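Local coordinates for protein CCN family member 3 (Rattus norvegicus, PDB 5NB8) that acts as a secreted matricellular signalling protein, binding integrins and NOTCH1 to regulate cell adhesion, proliferation, differentiation and survival, at residues Met1-Tyr13 with His26-Pro38. Numbering follows the deposited sequence.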
ATOM      1  N   MET A   1     -25.324   0.826   3.060  1.00 77.84           N
ATOM      2  CA  MET A   1     -26.066   1.447   4.154  1.00 85.83           C
ATOM      3  C   MET A   1     -25.113   1.945   5.244  1.00 84.57           C
ATOM      4  O   MET A   1     -23.965   1.501   5.341  1.00 72.00           O
ATOM      5  CB  MET A   1     -27.081   0.460   4.746  1.00 95.25           C
ATOM      6  CG  MET A   1     -28.257   1.113   5.465  1.00106.88           C
ATOM      7  SD  MET A   1     -29.389  -0.090   6.194  1.00115.58           S
ATOM      8  CE  MET A   1     -29.795  -1.098   4.768  1.00117.67           C
ATOM      9  N   GLU A   2     -25.605   2.867   6.067  1.00 85.64           N
ATOM     10  CA  GLU A   2     -24.796   3.461   7.122  1.00 87.39           C
ATOM     11  C   GLU A   2     -24.602   2.477   8.269  1.00 83.83           C
ATOM     12  O   GLU A   2     -25.561   1.855   8.736  1.00 81.50           O
ATOM     13  CB  GLU A   2     -25.451   4.742   7.629  1.00 92.03           C
ATOM     14  CG  GLU A   2     -25.626   5.790   6.552  1.00 98.02           C
ATOM     15  CD  GLU A   2     -26.497   6.938   6.999  1.00105.24           C
ATOM     16  OE1 GLU A   2     -27.668   6.689   7.365  1.00109.96           O
ATOM     17  OE2 GLU A   2     -26.001   8.086   6.997  1.00106.90           O
ATOM     18  N   GLY A   3     -23.355   2.344   8.722  1.00 77.24           N
ATOM     19  CA  GLY A   3     -23.017   1.455   9.813  1.00 65.82           C
ATOM     20  C   GLY A   3     -22.719   0.024   9.419  1.00 54.80           C
ATOM     21  O   GLY A   3     -22.424  -0.793  10.300  1.00 59.16           O
ATOM     22  N   ASP A   4     -22.795  -0.304   8.134  1.00 45.45           N
ATOM     23  CA  ASP A   4     -22.503  -1.652   7.669  1.00 51.15           C
ATOM     24  C   ASP A   4     -21.043  -2.020   7.913  1.00 39.57           C
ATOM     25  O   ASP A   4     -20.153  -1.170   7.880  1.00 36.39           O
ATOM     26  CB  ASP A   4     -22.802  -1.771   6.178  1.00 54.05           C
ATOM     27  CG  ASP A   4     -24.271  -1.982   5.898  1.00 55.99           C
ATOM     28  OD1 ASP A   4     -25.013  -2.246   6.860  1.00 63.96           O
ATOM     29  OD2 ASP A   4     -24.673  -1.893   4.727  1.00 57.41           O
ATOM     30  N   ASN A   5     -20.811  -3.309   8.158  1.00 39.34           N
ATOM     31  CA  ASN A   5     -19.477  -3.898   8.171  1.00 36.54           C
ATOM     32  C   ASN A   5     -19.013  -4.163   6.738  1.00 39.93           C
ATOM     33  O   ASN A   5     -19.771  -4.021   5.777  1.00 39.39           O
ATOM     34  CB  ASN A   5     -19.482  -5.188   8.986  1.00 35.93           C
ATOM     35  CG  ASN A   5     -19.989  -4.983  10.413  1.00 35.26           C
ATOM     36  OD1 ASN A   5     -19.776  -3.939  11.024  1.00 42.60           O
ATOM     37  ND2 ASN A   5     -20.673  -5.984  10.938  1.00 34.45           N
ATOM     38  N   CYS A   6     -17.745  -4.552   6.598  1.00 31.93           N
ATOM     39  CA  CYS A   6     -17.117  -4.838   5.316  1.00 37.46           C
ATOM     40  C   CYS A   6     -16.493  -6.225   5.337  1.00 40.66           C
ATOM     41  O   CYS A   6     -16.090  -6.726   6.384  1.00 41.53           O
ATOM     42  CB  CYS A   6     -16.005  -3.838   4.974  1.00 42.72           C
ATOM     43  SG  CYS A   6     -16.346  -2.085   5.162  1.00 46.06           S
ATOM     44  N   VAL A   7     -16.375  -6.829   4.158  1.00 36.20           N
ATOM     45  CA  VAL A   7     -15.667  -8.091   4.001  1.00 29.42           C
ATOM     46  C   VAL A   7     -14.495  -7.857   3.060  1.00 35.85           C
ATOM     47  O   VAL A   7     -14.668  -7.311   1.963  1.00 35.64           O
ATOM     48  CB  VAL A   7     -16.587  -9.199   3.471  1.00 37.08           C
ATOM     49  CG1 VAL A   7     -15.884 -10.515   3.547  1.00 36.45           C
ATOM     50  CG2 VAL A   7     -17.920  -9.234   4.274  1.00 34.33           C
ATOM     51  N   PHE A   8     -13.304  -8.243   3.498  1.00 30.86           N
ATOM     52  CA  PHE A   8     -12.128  -8.137   2.646  1.00 35.92           C
ATOM     53  C   PHE A   8     -11.357  -9.435   2.750  1.00 29.14           C
ATOM     54  O   PHE A   8     -10.988  -9.836   3.855  1.00 33.32           O
ATOM     55  CB  PHE A   8     -11.224  -6.965   3.046  1.00 33.67           C
ATOM     56  CG  PHE A   8      -9.943  -6.915   2.266  1.00 41.39           C
ATOM     57  CD1 PHE A   8      -9.935  -6.446   0.959  1.00 46.73           C
ATOM     58  CD2 PHE A   8      -8.755  -7.368   2.825  1.00 39.40           C
ATOM     59  CE1 PHE A   8      -8.764  -6.422   0.229  1.00 48.43           C
ATOM     60  CE2 PHE A   8      -7.588  -7.341   2.106  1.00 44.60           C
ATOM     61  CZ  PHE A   8      -7.590  -6.869   0.800  1.00 40.19           C
ATOM     62  N   ASP A   9     -11.111 -10.075   1.602  1.00 34.68           N
ATOM     63  CA  ASP A   9     -10.287 -11.281   1.523  1.00 30.47           C
ATOM     64  C   ASP A   9     -10.747 -12.319   2.544  1.00 33.51           C
ATOM     65  O   ASP A   9      -9.941 -12.976   3.218  1.00 31.72           O
ATOM     66  CB  ASP A   9      -8.803 -10.931   1.705  1.00 33.88           C
ATOM     67  CG  ASP A   9      -7.880 -12.083   1.345  1.00 42.23           C
ATOM     68  OD1 ASP A   9      -8.279 -12.954   0.552  1.00 46.05           O
ATOM     69  OD2 ASP A   9      -6.760 -12.125   1.887  1.00 46.60           O
ATOM     70  N   GLY A  10     -12.069 -12.430   2.698  1.00 31.65           N
ATOM     71  CA  GLY A  10     -12.646 -13.438   3.561  1.00 28.12           C
ATOM     72  C   GLY A  10     -12.715 -13.079   5.026  1.00 27.66           C
ATOM     73  O   GLY A  10     -13.133 -13.917   5.832  1.00 35.41           O
ATOM     74  N   VAL A  11     -12.341 -11.860   5.399  1.00 27.11           N
ATOM     75  CA  VAL A  11     -12.377 -11.419   6.788  1.00 32.18           C
ATOM     76  C   VAL A  11     -13.402 -10.301   6.921  1.00 30.01           C
ATOM     77  O   VAL A  11     -13.427  -9.375   6.100  1.00 31.41           O
ATOM     78  CB  VAL A  11     -10.990 -10.953   7.257  1.00 34.06           C
ATOM     79  CG1 VAL A  11     -11.050 -10.486   8.712  1.00 26.73           C
ATOM     80  CG2 VAL A  11      -9.965 -12.082   7.086  1.00 32.41           C
ATOM     81  N   ILE A  12     -14.236 -10.380   7.951  1.00 30.34           N
ATOM     82  CA  ILE A  12     -15.184  -9.295   8.215  1.00 27.24           C
ATOM     83  C   ILE A  12     -14.471  -8.223   9.012  1.00 27.05           C
ATOM     84  O   ILE A  12     -13.799  -8.521  10.005  1.00 31.42           O
ATOM     85  CB  ILE A  12     -16.420  -9.794   8.982  1.00 27.90           C
ATOM     86  CG1 ILE A  12     -17.230 -10.784   8.157  1.00 32.91           C
ATOM     87  CG2 ILE A  12     -17.309  -8.590   9.433  1.00 33.29           C
ATOM     88  CD1 ILE A  12     -18.249 -11.548   8.989  1.00 33.62           C
ATOM     89  N   TYR A  13     -14.612  -6.979   8.582  1.00 26.93           N
ATOM     90  CA  TYR A  13     -14.112  -5.828   9.318  1.00 29.25           C
ATOM     91  C   TYR A  13     -15.297  -4.950   9.697  1.00 33.74           C
ATOM     92  O   TYR A  13     -16.204  -4.741   8.888  1.00 39.55           O
ATOM     93  CB  TYR A  13     -13.077  -5.059   8.483  1.00 35.62           C
ATOM     94  CG  TYR A  13     -11.838  -5.902   8.238  1.00 38.79           C
ATOM     95  CD1 TYR A  13     -10.868  -6.052   9.225  1.00 36.47           C
ATOM     96  CD2 TYR A  13     -11.671  -6.593   7.052  1.00 35.34           C
ATOM     97  CE1 TYR A  13      -9.744  -6.855   9.016  1.00 42.32           C
ATOM     98  CE2 TYR A  13     -10.559  -7.387   6.832  1.00 31.33           C
ATOM     99  CZ  TYR A  13      -9.601  -7.508   7.806  1.00 34.66           C
ATOM    100  OH  TYR A  13      -8.514  -8.308   7.568  1.00 41.21           O
ATOM    101  N   HIS A  26      -2.651   0.743   4.552  1.00 39.49           N
ATOM    102  CA  HIS A  26      -3.491   0.931   5.728  1.00 36.11           C
ATOM    103  C   HIS A  26      -4.921   1.127   5.241  1.00 33.76           C
ATOM    104  O   HIS A  26      -5.179   2.034   4.444  1.00 32.19           O
ATOM    105  CB  HIS A  26      -3.021   2.138   6.540  1.00 47.69           C
ATOM    106  CG  HIS A  26      -3.838   2.418   7.762  1.00 69.29           C
ATOM    107  ND1 HIS A  26      -3.723   1.678   8.919  1.00 76.39           N
ATOM    108  CD2 HIS A  26      -4.766   3.371   8.017  1.00 76.66           C
ATOM    109  CE1 HIS A  26      -4.556   2.153   9.829  1.00 77.66           C
ATOM    110  NE2 HIS A  26      -5.199   3.182   9.307  1.00 76.06           N
ATOM    111  N   CYS A  27      -5.843   0.286   5.718  1.00 32.61           N
ATOM    112  CA  CYS A  27      -7.205   0.237   5.203  1.00 36.63           C
ATOM    113  C   CYS A  27      -8.211   0.531   6.303  1.00 35.16           C
ATOM    114  O   CYS A  27      -7.999   0.194   7.469  1.00 34.81           O
ATOM    115  CB  CYS A  27      -7.529  -1.133   4.581  1.00 38.23           C
ATOM    116  SG  CYS A  27      -6.426  -1.597   3.194  1.00 36.76           S
ATOM    117  N   THR A  28      -9.322   1.148   5.907  1.00 29.26           N
ATOM    118  CA  THR A  28     -10.420   1.451   6.820  1.00 32.58           C
ATOM    119  C   THR A  28     -11.730   0.999   6.193  1.00 33.46           C
ATOM    120  O   THR A  28     -11.979   1.244   5.011  1.00 33.96           O
ATOM    121  CB  THR A  28     -10.483   2.951   7.133  1.00 41.80           C
ATOM    122  OG1 THR A  28      -9.246   3.352   7.736  1.00 45.13           O
ATOM    123  CG2 THR A  28     -11.665   3.284   8.098  1.00 41.71           C
ATOM    124  N   CYS A  29     -12.562   0.340   6.989  1.00 34.70           N
ATOM    125  CA  CYS A  29     -13.913  -0.011   6.590  1.00 37.33           C
ATOM    126  C   CYS A  29     -14.841   1.143   6.956  1.00 36.92           C
ATOM    127  O   CYS A  29     -14.861   1.576   8.112  1.00 41.94           O
ATOM    128  CB  CYS A  29     -14.342  -1.296   7.286  1.00 44.25           C
ATOM    129  SG  CYS A  29     -16.095  -1.663   7.135  1.00 39.81           S
ATOM    130  N   ARG A  30     -15.596   1.647   5.979  1.00 40.96           N
ATOM    131  CA  ARG A  30     -16.516   2.770   6.193  1.00 43.23           C
ATOM    132  C   ARG A  30     -17.855   2.409   5.563  1.00 43.18           C
ATOM    133  O   ARG A  30     -17.998   2.477   4.340  1.00 36.11           O
ATOM    134  CB  ARG A  30     -15.993   4.077   5.588  1.00 41.64           C
ATOM    135  CG  ARG A  30     -14.584   4.515   5.994  1.00 43.88           C
ATOM    136  CD  ARG A  30     -14.247   5.899   5.431  1.00 51.79           C
ATOM    137  NE  ARG A  30     -12.847   6.248   5.674  1.00 62.15           N
ATOM    138  CZ  ARG A  30     -11.836   5.844   4.907  1.00 79.51           C
ATOM    139  NH1 ARG A  30     -10.591   6.196   5.201  1.00 89.77           N
ATOM    140  NH2 ARG A  30     -12.072   5.088   3.843  1.00 78.99           N
ATOM    141  N   ASP A  31     -18.827   2.034   6.398  1.00 36.45           N
ATOM    142  CA  ASP A  31     -20.195   1.795   5.951  1.00 44.12           C
ATOM    143  C   ASP A  31     -20.243   0.809   4.787  1.00 47.36           C
ATOM    144  O   ASP A  31     -20.898   1.048   3.770  1.00 42.14           O
ATOM    145  CB  ASP A  31     -20.872   3.116   5.583  1.00 52.56           C
ATOM    146  CG  ASP A  31     -20.825   4.122   6.721  1.00 62.46           C
ATOM    147  OD1 ASP A  31     -21.382   3.830   7.800  1.00 60.03           O
ATOM    148  OD2 ASP A  31     -20.199   5.188   6.557  1.00 68.97           O
ATOM    149  N   GLY A  32     -19.515  -0.298   4.923  1.00 39.16           N
ATOM    150  CA  GLY A  32     -19.561  -1.358   3.941  1.00 35.40           C
ATOM    151  C   GLY A  32     -18.544  -1.252   2.826  1.00 36.48           C
ATOM    152  O   GLY A  32     -18.481  -2.154   1.985  1.00 42.62           O
ATOM    153  N   GLN A  33     -17.757  -0.185   2.774  1.00 37.61           N
ATOM    154  CA  GLN A  33     -16.774  -0.018   1.707  1.00 38.24           C
ATOM    155  C   GLN A  33     -15.388   0.182   2.301  1.00 33.49           C
ATOM    156  O   GLN A  33     -15.219   0.985   3.223  1.00 34.55           O
ATOM    157  CB  GLN A  33     -17.144   1.162   0.812  1.00 44.64           C
ATOM    158  CG  GLN A  33     -16.125   1.420  -0.290  1.00 34.45           C
ATOM    159  CD  GLN A  33     -16.665   2.414  -1.293  1.00 37.16           C
ATOM    160  OE1 GLN A  33     -17.198   3.456  -0.915  1.00 39.02           O
ATOM    161  NE2 GLN A  33     -16.573   2.080  -2.568  1.00 41.50           N
ATOM    162  N   ILE A  34     -14.396  -0.550   1.779  1.00 30.70           N
ATOM    163  CA  ILE A  34     -13.008  -0.445   2.224  1.00 31.15           C
ATOM    164  C   ILE A  34     -12.283   0.601   1.395  1.00 33.07           C
ATOM    165  O   ILE A  34     -12.300   0.547   0.158  1.00 35.27           O
ATOM    166  CB  ILE A  34     -12.257  -1.781   2.095  1.00 33.90           C
ATOM    167  CG1 ILE A  34     -12.889  -2.879   2.947  1.00 47.59           C
ATOM    168  CG2 ILE A  34     -10.764  -1.558   2.475  1.00 29.36           C
ATOM    169  CD1 ILE A  34     -12.631  -2.734   4.410  1.00 56.17           C
ATOM    170  N   GLY A  35     -11.583   1.507   2.069  1.00 33.86           N
ATOM    171  CA  GLY A  35     -10.600   2.362   1.426  1.00 29.58           C
ATOM    172  C   GLY A  35      -9.255   2.142   2.094  1.00 34.75           C
ATOM    173  O   GLY A  35      -9.189   1.812   3.278  1.00 33.34           O
ATOM    174  N   CYS A  36      -8.178   2.341   1.326  1.00 36.25           N
ATOM    175  CA  CYS A  36      -6.813   2.099   1.779  1.00 43.14           C
ATOM    176  C   CYS A  36      -5.871   3.198   1.294  1.00 46.38           C
ATOM    177  O   CYS A  36      -6.045   3.760   0.208  1.00 38.77           O
ATOM    178  CB  CYS A  36      -6.278   0.753   1.272  1.00 44.44           C
ATOM    179  SG  CYS A  36      -7.289  -0.706   1.567  1.00 44.86           S
ATOM    180  N   VAL A  37      -4.859   3.489   2.109  1.00 38.26           N
ATOM    181  CA  VAL A  37      -3.823   4.452   1.731  1.00 32.55           C
ATOM    182  C   VAL A  37      -2.453   3.790   1.736  1.00 32.00           C
ATOM    183  O   VAL A  37      -2.157   2.979   2.625  1.00 28.91           O
ATOM    184  CB  VAL A  37      -3.824   5.668   2.666  1.00 33.70           C
ATOM    185  CG1 VAL A  37      -5.059   6.534   2.406  1.00 33.88           C
ATOM    186  CG2 VAL A  37      -3.826   5.207   4.119  1.00 32.05           C
ATOM    187  N   PRO A  38      -1.583   4.141   0.799  1.00 29.08           N
ATOM    188  CA  PRO A  38      -0.232   3.588   0.805  1.00 32.54           C
ATOM    189  C   PRO A  38       0.571   4.132   1.967  1.00 33.98           C
ATOM    190  O   PRO A  38       0.411   5.279   2.389  1.00 33.90           O
ATOM    191  CB  PRO A  38       0.353   4.051  -0.535  1.00 34.18           C
ATOM    192  CG  PRO A  38      -0.400   5.311  -0.856  1.00 38.47           C
ATOM    193  CD  PRO A  38      -1.769   5.169  -0.246  1.00 33.22           C
TER
HETATM  194  O   HOH W   1     -16.736  -4.308   1.964  1.00 46.91           O
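In the N-terminal half of this von Willebrand factor type C domain, the disulfide Cys-6–Cys-29 ties the hairpin of strands 6-8 and 11-13 to that of strands 25-30 and 33-38, showing how cystines can hold together a small fold with little hydrophobic core. The two SG atoms are bonded at 2.0 Å, with a chi3 of 87° close to the relaxed value. Cys-29 has SG anti to its backbone N (chi1 169°), which carries the sulfur across to Cys-6. Beside the bridge, Ile-34 lays CD1 against Cys-6 CB at 3.6 Å, while Tyr-13 CB packs on Cys-29 CB from the other strand of the first hairpin; Phe-19, stacked on Tyr-13, also touches Ile-34.

The type I' turn from Arg-30 to Gln-33 meets the N-terminal arm. Gly-3 N donates to Asp-31 OD1 at 2.6 Å, nearly straight (172°), reaching the oxygen from its anti side, 16° out of the carboxylate plane. With an alanine in place of Asp-31 the acceptor is gone, and the Gly-3 amide would probably lose its mate, leaving the arm freer to move. Gly-32 CA approaches Asn-5 O at 3.2 Å in a CH···O contact, and a water joins Gly-32 O to Val-7 N, the latter weakly. Such disulfide-linked hairpins are typical of the fibronectin type I-like subdomain of VWC modules.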